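Vacuolar aminopeptidase 1 (Saccharomyces cerevisiae, PDB 5JGF) removes N-terminal amino acids, preferably neutral or hydrophobic ones, from peptides and proteins in the vacuole as a zinc-dependent dodecameric enzyme. Local coordinates at residues H347-N350 / V356-K359; L388-A393 / V400-I405. All blocks are in the same frame, centred on the assembly; numbering follows the deposited sequence.

In the fold
Both contacts are buried, and both lie on the same side of the chain's centre. Interaction 1 is a loop-to-loop contact between 347-350 and 356-359, in the loop that follows strand 339-347. Its His347 side chain lies about 8 Å from a bound zinc ion. It also borders a neighbouring subunit, and its chemistry is mainly aromatic. Interaction 2 packs helix 383-396 on the edge strand 400-403. It combines a small apolar core with a hydrogen bond between Glu390 and Tyr402. The two share no element, but they touch. The ring of Phe403 lies by His347 O and the Tyr357 ring, and Leu358 packs on the backbone of Gln404 and Ile405.

Interaction 1. Residues H347-N350 / V356-K359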
ATOM      1  N   HIS D 347      -7.440  18.084 -33.677  1.00 12.37           N
ATOM      2  CA  HIS D 347      -8.207  16.871 -33.420  1.00 12.48           C
ATOM      3  C   HIS D 347      -9.674  16.775 -33.792  1.00 12.02           C
ATOM      4  O   HIS D 347     -10.502  17.542 -33.305  1.00 11.82           O
ATOM      5  CB  HIS D 347      -8.078  16.517 -31.937  1.00 11.29           C
ATOM      6  CG  HIS D 347      -6.667  16.484 -31.442  1.00 13.35           C
ATOM      7  ND1 HIS D 347      -5.799  15.455 -31.735  1.00 13.78           N
ATOM      8  CD2 HIS D 347      -5.969  17.362 -30.682  1.00 15.73           C
ATOM      9  CE1 HIS D 347      -4.627  15.697 -31.175  1.00 14.71           C
ATOM     10  NE2 HIS D 347      -4.703  16.849 -30.531  1.00 15.45           N
ATOM     11  N   LEU D 348      -9.993  15.803 -34.642  1.00 11.95           N
ATOM     12  CA  LEU D 348     -11.378  15.551 -35.007  1.00 12.20           C
ATOM     13  C   LEU D 348     -12.020  14.896 -33.791  1.00 13.84           C
ATOM     14  O   LEU D 348     -11.361  14.168 -33.049  1.00 12.09           O
ATOM     15  CB  LEU D 348     -11.474  14.559 -36.169  1.00 13.46           C
ATOM     16  CG  LEU D 348     -11.457  15.066 -37.607  1.00 14.96           C
ATOM     17  CD1 LEU D 348     -11.487  13.868 -38.558  1.00 12.05           C
ATOM     18  CD2 LEU D 348     -12.662  15.970 -37.846  1.00 12.89           C
ATOM     19  N   TYR D 349     -13.304  15.154 -33.590  1.00 12.89           N
ATOM     20  CA  TYR D 349     -14.032  14.543 -32.492  1.00 14.41           C
ATOM     21  C   TYR D 349     -13.960  13.026 -32.669  1.00 13.65           C
ATOM     22  O   TYR D 349     -14.238  12.516 -33.753  1.00 13.03           O
ATOM     23  CB  TYR D 349     -15.495  14.977 -32.545  1.00 13.59           C
ATOM     24  CG  TYR D 349     -16.366  14.375 -31.465  1.00 14.15           C
ATOM     25  CD1 TYR D 349     -16.296  14.832 -30.150  1.00 16.51           C
ATOM     26  CD2 TYR D 349     -17.272  13.358 -31.761  1.00 15.00           C
ATOM     27  CE1 TYR D 349     -17.115  14.292 -29.152  1.00 18.03           C
ATOM     28  CE2 TYR D 349     -18.094  12.811 -30.773  1.00 17.13           C
ATOM     29  CZ  TYR D 349     -18.009  13.284 -29.474  1.00 17.62           C
ATOM     30  OH  TYR D 349     -18.822  12.757 -28.496  1.00 21.08           O
ATOM     31  N   ASN D 350     -13.567  12.308 -31.619  1.00 14.14           N
ATOM     32  CA  ASN D 350     -13.522  10.844 -31.676  1.00 13.09           C
ATOM     33  C   ASN D 350     -14.727  10.420 -30.839  1.00 13.02           C
ATOM     34  O   ASN D 350     -14.723  10.579 -29.620  1.00 13.01           O
ATOM     35  CB  ASN D 350     -12.235  10.298 -31.048  1.00 11.26           C
ATOM     36  CG  ASN D 350     -12.128   8.788 -31.169  1.00 12.19           C
ATOM     37  OD1 ASN D 350     -13.128   8.079 -31.050  1.00 10.37           O
ATOM     38  ND2 ASN D 350     -10.916   8.286 -31.395  1.00 12.33           N
ATOM     39  N   VAL D 356     -13.167  13.540 -23.510  1.00 16.62           N
ATOM     40  CA  VAL D 356     -11.975  14.377 -23.648  1.00 17.47           C
ATOM     41  C   VAL D 356     -12.174  15.536 -24.621  1.00 16.96           C
ATOM     42  O   VAL D 356     -11.267  16.346 -24.825  1.00 17.50           O
ATOM     43  CB  VAL D 356     -10.730  13.564 -24.097  1.00 17.51           C
ATOM     44  CG1 VAL D 356     -10.468  12.430 -23.120  1.00 17.01           C
ATOM     45  CG2 VAL D 356     -10.922  13.030 -25.504  1.00 18.15           C
ATOM     46  N   TYR D 357     -13.355  15.615 -25.224  1.00 16.28           N
ATOM     47  CA  TYR D 357     -13.638  16.696 -26.156  1.00 15.39           C
ATOM     48  C   TYR D 357     -14.559  17.744 -25.544  1.00 15.78           C
ATOM     49  O   TYR D 357     -15.553  17.420 -24.893  1.00 16.05           O
ATOM     50  CB  TYR D 357     -14.232  16.149 -27.453  1.00 15.08           C
ATOM     51  CG  TYR D 357     -13.213  15.430 -28.311  1.00 15.33           C
ATOM     52  CD1 TYR D 357     -12.951  14.069 -28.136  1.00 15.46           C
ATOM     53  CD2 TYR D 357     -12.478  16.121 -29.276  1.00 15.29           C
ATOM     54  CE1 TYR D 357     -11.981  13.415 -28.904  1.00 15.28           C
ATOM     55  CE2 TYR D 357     -11.508  15.478 -30.048  1.00 16.63           C
ATOM     56  CZ  TYR D 357     -11.265  14.126 -29.856  1.00 16.56           C
ATOM     57  OH  TYR D 357     -10.314  13.491 -30.625  1.00 17.34           O
ATOM     58  N   LEU D 358     -14.210  19.007 -25.759  1.00 14.04           N
ATOM     59  CA  LEU D 358     -14.965  20.132 -25.221  1.00 13.75           C
ATOM     60  C   LEU D 358     -16.212  20.439 -26.041  1.00 15.62           C
ATOM     61  O   LEU D 358     -16.128  20.740 -27.233  1.00 12.92           O
ATOM     62  CB  LEU D 358     -14.062  21.368 -25.164  1.00 13.12           C
ATOM     63  CG  LEU D 358     -14.674  22.680 -24.662  1.00 14.75           C
ATOM     64  CD1 LEU D 358     -15.132  22.526 -23.214  1.00 15.15           C
ATOM     65  CD2 LEU D 358     -13.633  23.786 -24.776  1.00 13.51           C
ATOM     66  N   LYS D 359     -17.369  20.362 -25.391  1.00 14.84           N
ATOM     67  CA  LYS D 359     -18.636  20.633 -26.050  1.00 17.72           C
ATOM     68  C   LYS D 359     -18.574  21.992 -26.740  1.00 17.18           C
ATOM     69  O   LYS D 359     -18.100  22.970 -26.159  1.00 16.59           O
ATOM     70  CB  LYS D 359     -19.774  20.612 -25.028  1.00 19.95           C
ATOM     71  CG  LYS D 359     -21.162  20.760 -25.632  1.00 26.25           C
ATOM     72  CD  LYS D 359     -22.240  20.578 -24.573  1.00 32.55           C
ATOM     73  CE  LYS D 359     -23.632  20.714 -25.174  1.00 37.47           C
ATOM     74  NZ  LYS D 359     -23.862  19.716 -26.252  1.00 42.24           N
TER
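Tyr349 and Tyr357 form an offset edge-to-face pair. The edge of the Tyr349 ring is turned toward the face of the Tyr357 ring, with centroids 5.2 Å apart and planes at 62°. The touching atom is Tyr349 CD1, which lies 3.6 Å from Tyr357 CG, at the root of that ring. With chi1 at 179°, the Tyr349 ring swings away from its backbone N, which brings CD1 to this point. Tyr349 CA sits over the same Tyr357 face, in a CH-pi contact of 3.9 Å from CA to the ring centroid. Asn350 N also lies over this face, 3.3 Å from Tyr357 CE1. Segment 347-350 follows strand 339-347 of the mixed sheet in the M18 fold and begins with His347, a probable substrate-binding residue. Tyr357 OH is 2.7 Å from Leu348 O, a weak hydrogen bond whose proton may go to another acceptor instead. Replacing Tyr357 with alanine removes the ring, which would probably leave the Tyr349 edge and the 349-350 backbone without the face they rest on, and Leu348 O without this hydroxyl. The His347 ring leads away from Tyr357 and meets His169 of a neighbouring subunit edge-to-face. Phe170 of that subunit meets the rings of both His347 and Tyr357. Asn350 OD1 bonds to Asn352 N, and Asn350 ND2 to Pro164 O of the same neighbouring subunit.

Interaction 2. Residues L388-A393 / V400-I405; sequences LVEELA and VQYFQI
Val400 makes the apolar part of this contact with Ala393 and Val389, which lie one helical turn apart on helix 383-396. One methyl does the work. Val400 CG2 is 3.3 Å from Ala393 CB, tighter than usual for two carbons. The same methyl is 4.0 Å from Val389 CG1. Val400 CG2 is anti to the carbonyl carbon of its own residue, and this rotation presents it to the helix. Val389 also packs on Leu371 of strand 369-372 and on Ile428 and Leu430 of strand 426-434, so the small cluster runs on into the sheet.

The polar part joins Glu390 to Tyr402. Tyr402 OH donates to Glu390 OE2 over 2.5 Å, a short bond. The hydroxyl comes to the syn side of the oxygen, 24° out of the carboxylate plane. The two side chains cross at about a right angle, yet the carboxylate and the ring are nearly parallel, with planes 16° apart. Beyond CG the Glu390 chain is extended, which carries the carboxylate out to the ring edge. The other oxygen, Glu390 OE1, accepts from Gln235 NE2 of a neighbouring subunit. Bonding at both oxygens probably restricts the rotation of the carboxylate.

A water adds a solvent bridge. It donates to Glu390 OE2 at 2.9 Å and, weakly, to Val400 O at 3.4 Å.

The axes of helix segment 388-393 and strand 400-403 pass 9.8 Å apart and run nearly antiparallel, at 153°. Strand 400-403 lies parallel and next to strand 369-372 at the edge of the sheet. The arrangement is that of a beta-alpha-beta crossover, in which the connecting helix packs on the strands it links.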
ATOM      1  N   LEU D 388     -10.754  37.661 -38.211  1.00 17.46           N
ATOM      2  CA  LEU D 388     -10.239  37.732 -39.573  1.00 17.95           C
ATOM      3  C   LEU D 388     -10.511  36.453 -40.350  1.00 17.66           C
ATOM      4  O   LEU D 388     -10.942  36.501 -41.501  1.00 16.36           O
ATOM      5  CB  LEU D 388      -8.736  38.026 -39.564  1.00 17.77           C
ATOM      6  CG  LEU D 388      -8.088  38.098 -40.953  1.00 21.59           C
ATOM      7  CD1 LEU D 388      -7.001  39.145 -40.956  1.00 23.66           C
ATOM      8  CD2 LEU D 388      -7.537  36.735 -41.340  1.00 22.51           C
ATOM      9  N   VAL D 389     -10.262  35.306 -39.725  1.00 17.81           N
ATOM     10  CA  VAL D 389     -10.498  34.030 -40.383  1.00 16.98           C
ATOM     11  C   VAL D 389     -11.989  33.800 -40.626  1.00 17.39           C
ATOM     12  O   VAL D 389     -12.383  33.275 -41.668  1.00 16.19           O
ATOM     13  CB  VAL D 389      -9.919  32.853 -39.553  1.00 18.41           C
ATOM     14  CG1 VAL D 389     -10.435  31.520 -40.088  1.00 18.71           C
ATOM     15  CG2 VAL D 389      -8.401  32.886 -39.618  1.00 18.89           C
ATOM     16  N   GLU D 390     -12.825  34.200 -39.676  1.00 18.40           N
ATOM     17  CA  GLU D 390     -14.257  34.008 -39.847  1.00 17.92           C
ATOM     18  C   GLU D 390     -14.802  34.934 -40.936  1.00 18.42           C
ATOM     19  O   GLU D 390     -15.689  34.550 -41.695  1.00 19.44           O
ATOM     20  CB  GLU D 390     -14.976  34.207 -38.503  1.00 18.12           C
ATOM     21  CG  GLU D 390     -14.442  33.236 -37.440  1.00 20.29           C
ATOM     22  CD  GLU D 390     -15.223  33.227 -36.134  1.00 21.83           C
ATOM     23  OE1 GLU D 390     -15.548  34.311 -35.608  1.00 20.54           O
ATOM     24  OE2 GLU D 390     -15.492  32.119 -35.620  1.00 23.14           O
ATOM     25  N   GLU D 391     -14.259  36.144 -41.031  1.00 20.35           N
ATOM     26  CA  GLU D 391     -14.697  37.088 -42.061  1.00 21.02           C
ATOM     27  C   GLU D 391     -14.219  36.560 -43.413  1.00 21.40           C
ATOM     28  O   GLU D 391     -14.961  36.554 -44.398  1.00 20.39           O
ATOM     29  CB  GLU D 391     -14.103  38.476 -41.794  1.00 22.95           C
ATOM     30  CG  GLU D 391     -14.341  39.503 -42.900  1.00 28.67           C
ATOM     31  CD  GLU D 391     -15.813  39.769 -43.156  1.00 32.70           C
ATOM     32  OE1 GLU D 391     -16.558  39.987 -42.175  1.00 34.22           O
ATOM     33  OE2 GLU D 391     -16.222  39.771 -44.338  1.00 34.12           O
ATOM     34  N   LEU D 392     -12.971  36.106 -43.437  1.00 21.24           N
ATOM     35  CA  LEU D 392     -12.360  35.548 -44.636  1.00 23.29           C
ATOM     36  C   LEU D 392     -13.190  34.366 -45.148  1.00 23.55           C
ATOM     37  O   LEU D 392     -13.436  34.235 -46.349  1.00 22.25           O
ATOM     38  CB  LEU D 392     -10.942  35.082 -44.301  1.00 26.59           C
ATOM     39  CG  LEU D 392     -10.020  34.602 -45.415  1.00 30.10           C
ATOM     40  CD1 LEU D 392      -9.766  35.735 -46.401  1.00 30.34           C
ATOM     41  CD2 LEU D 392      -8.710  34.128 -44.801  1.00 31.27           C
ATOM     42  N   ALA D 393     -13.622  33.509 -44.229  1.00 21.61           N
ATOM     43  CA  ALA D 393     -14.421  32.343 -44.589  1.00 20.81           C
ATOM     44  C   ALA D 393     -15.793  32.751 -45.119  1.00 21.79           C
ATOM     45  O   ALA D 393     -16.263  32.202 -46.118  1.00 21.35           O
ATOM     46  CB  ALA D 393     -14.578  31.422 -43.384  1.00 21.25           C
ATOM     47  N   VAL D 400     -15.909  27.374 -40.912  1.00 16.51           N
ATOM     48  CA  VAL D 400     -14.847  27.355 -39.910  1.00 16.97           C
ATOM     49  C   VAL D 400     -15.301  26.602 -38.661  1.00 17.99           C
ATOM     50  O   VAL D 400     -16.390  26.849 -38.144  1.00 18.90           O
ATOM     51  CB  VAL D 400     -14.447  28.794 -39.504  1.00 17.76           C
ATOM     52  CG1 VAL D 400     -13.401  28.768 -38.395  1.00 19.27           C
ATOM     53  CG2 VAL D 400     -13.908  29.534 -40.710  1.00 19.62           C
ATOM     54  N   GLN D 401     -14.469  25.682 -38.185  1.00 15.35           N
ATOM     55  CA  GLN D 401     -14.796  24.913 -36.988  1.00 14.59           C
ATOM     56  C   GLN D 401     -13.863  25.330 -35.863  1.00 14.59           C
ATOM     57  O   GLN D 401     -12.896  26.054 -36.090  1.00 13.06           O
ATOM     58  CB  GLN D 401     -14.641  23.416 -37.254  1.00 13.79           C
ATOM     59  CG  GLN D 401     -15.333  22.940 -38.516  1.00 14.35           C
ATOM     60  CD  GLN D 401     -15.408  21.432 -38.582  1.00 14.80           C
ATOM     61  OE1 GLN D 401     -16.257  20.815 -37.939  1.00 12.45           O
ATOM     62  NE2 GLN D 401     -14.508  20.829 -39.350  1.00 12.54           N
ATOM     63  N   TYR D 402     -14.152  24.862 -34.654  1.00 14.04           N
ATOM     64  CA  TYR D 402     -13.344  25.203 -33.489  1.00 13.37           C
ATOM     65  C   TYR D 402     -12.787  23.994 -32.757  1.00 14.13           C
ATOM     66  O   TYR D 402     -13.421  22.939 -32.707  1.00 12.12           O
ATOM     67  CB  TYR D 402     -14.177  25.939 -32.437  1.00 14.86           C
ATOM     68  CG  TYR D 402     -14.580  27.367 -32.704  1.00 16.08           C
ATOM     69  CD1 TYR D 402     -14.077  28.087 -33.785  1.00 17.26           C
ATOM     70  CD2 TYR D 402     -15.448  28.013 -31.827  1.00 17.96           C
ATOM     71  CE1 TYR D 402     -14.435  29.428 -33.982  1.00 17.67           C
ATOM     72  CE2 TYR D 402     -15.809  29.335 -32.008  1.00 20.04           C
ATOM     73  CZ  TYR D 402     -15.302  30.039 -33.083  1.00 19.73           C
ATOM     74  OH  TYR D 402     -15.667  31.358 -33.233  1.00 22.86           O
ATOM     75  N   PHE D 403     -11.598  24.163 -32.186  1.00 13.30           N
ATOM     76  CA  PHE D 403     -11.020  23.145 -31.327  1.00 14.15           C
ATOM     77  C   PHE D 403     -10.290  23.825 -30.179  1.00 13.76           C
ATOM     78  O   PHE D 403      -9.429  24.685 -30.388  1.00 14.37           O
ATOM     79  CB  PHE D 403     -10.036  22.201 -32.021  1.00 15.17           C
ATOM     80  CG  PHE D 403      -9.418  21.207 -31.063  1.00 15.74           C
ATOM     81  CD1 PHE D 403      -8.233  21.503 -30.394  1.00 16.05           C
ATOM     82  CD2 PHE D 403     -10.102  20.043 -30.719  1.00 15.12           C
ATOM     83  CE1 PHE D 403      -7.743  20.661 -29.388  1.00 17.34           C
ATOM     84  CE2 PHE D 403      -9.623  19.194 -29.716  1.00 16.79           C
ATOM     85  CZ  PHE D 403      -8.442  19.506 -29.049  1.00 15.32           C
ATOM     86  N   GLN D 404     -10.676  23.449 -28.962  1.00 13.31           N
ATOM     87  CA  GLN D 404     -10.058  23.942 -27.737  1.00 14.03           C
ATOM     88  C   GLN D 404     -10.190  22.785 -26.753  1.00 13.20           C
ATOM     89  O   GLN D 404     -11.157  22.031 -26.816  1.00 13.65           O
ATOM     90  CB  GLN D 404     -10.773  25.186 -27.187  1.00 13.25           C
ATOM     91  CG  GLN D 404     -10.127  25.721 -25.894  1.00 13.72           C
ATOM     92  CD  GLN D 404     -10.551  27.141 -25.546  1.00 16.51           C
ATOM     93  OE1 GLN D 404     -10.603  28.015 -26.414  1.00 16.07           O
ATOM     94  NE2 GLN D 404     -10.837  27.381 -24.270  1.00 14.15           N
ATOM     95  N   ILE D 405      -9.220  22.633 -25.859  1.00 14.03           N
ATOM     96  CA  ILE D 405      -9.257  21.542 -24.887  1.00 14.82           C
ATOM     97  C   ILE D 405     -10.193  21.842 -23.724  1.00 15.69           C
ATOM     98  O   ILE D 405     -10.512  22.998 -23.454  1.00 14.87           O
ATOM     99  CB  ILE D 405      -7.856  21.265 -24.290  1.00 13.86           C
ATOM    100  CG1 ILE D 405      -7.368  22.500 -23.522  1.00 15.50           C
ATOM    101  CG2 ILE D 405      -6.875  20.898 -25.398  1.00 13.43           C
ATOM    102  CD1 ILE D 405      -6.162  22.237 -22.623  1.00 15.61           C
TER
HETATM  103  O   HOH W   1     -16.912  29.961 -36.844  1.00 50.38           O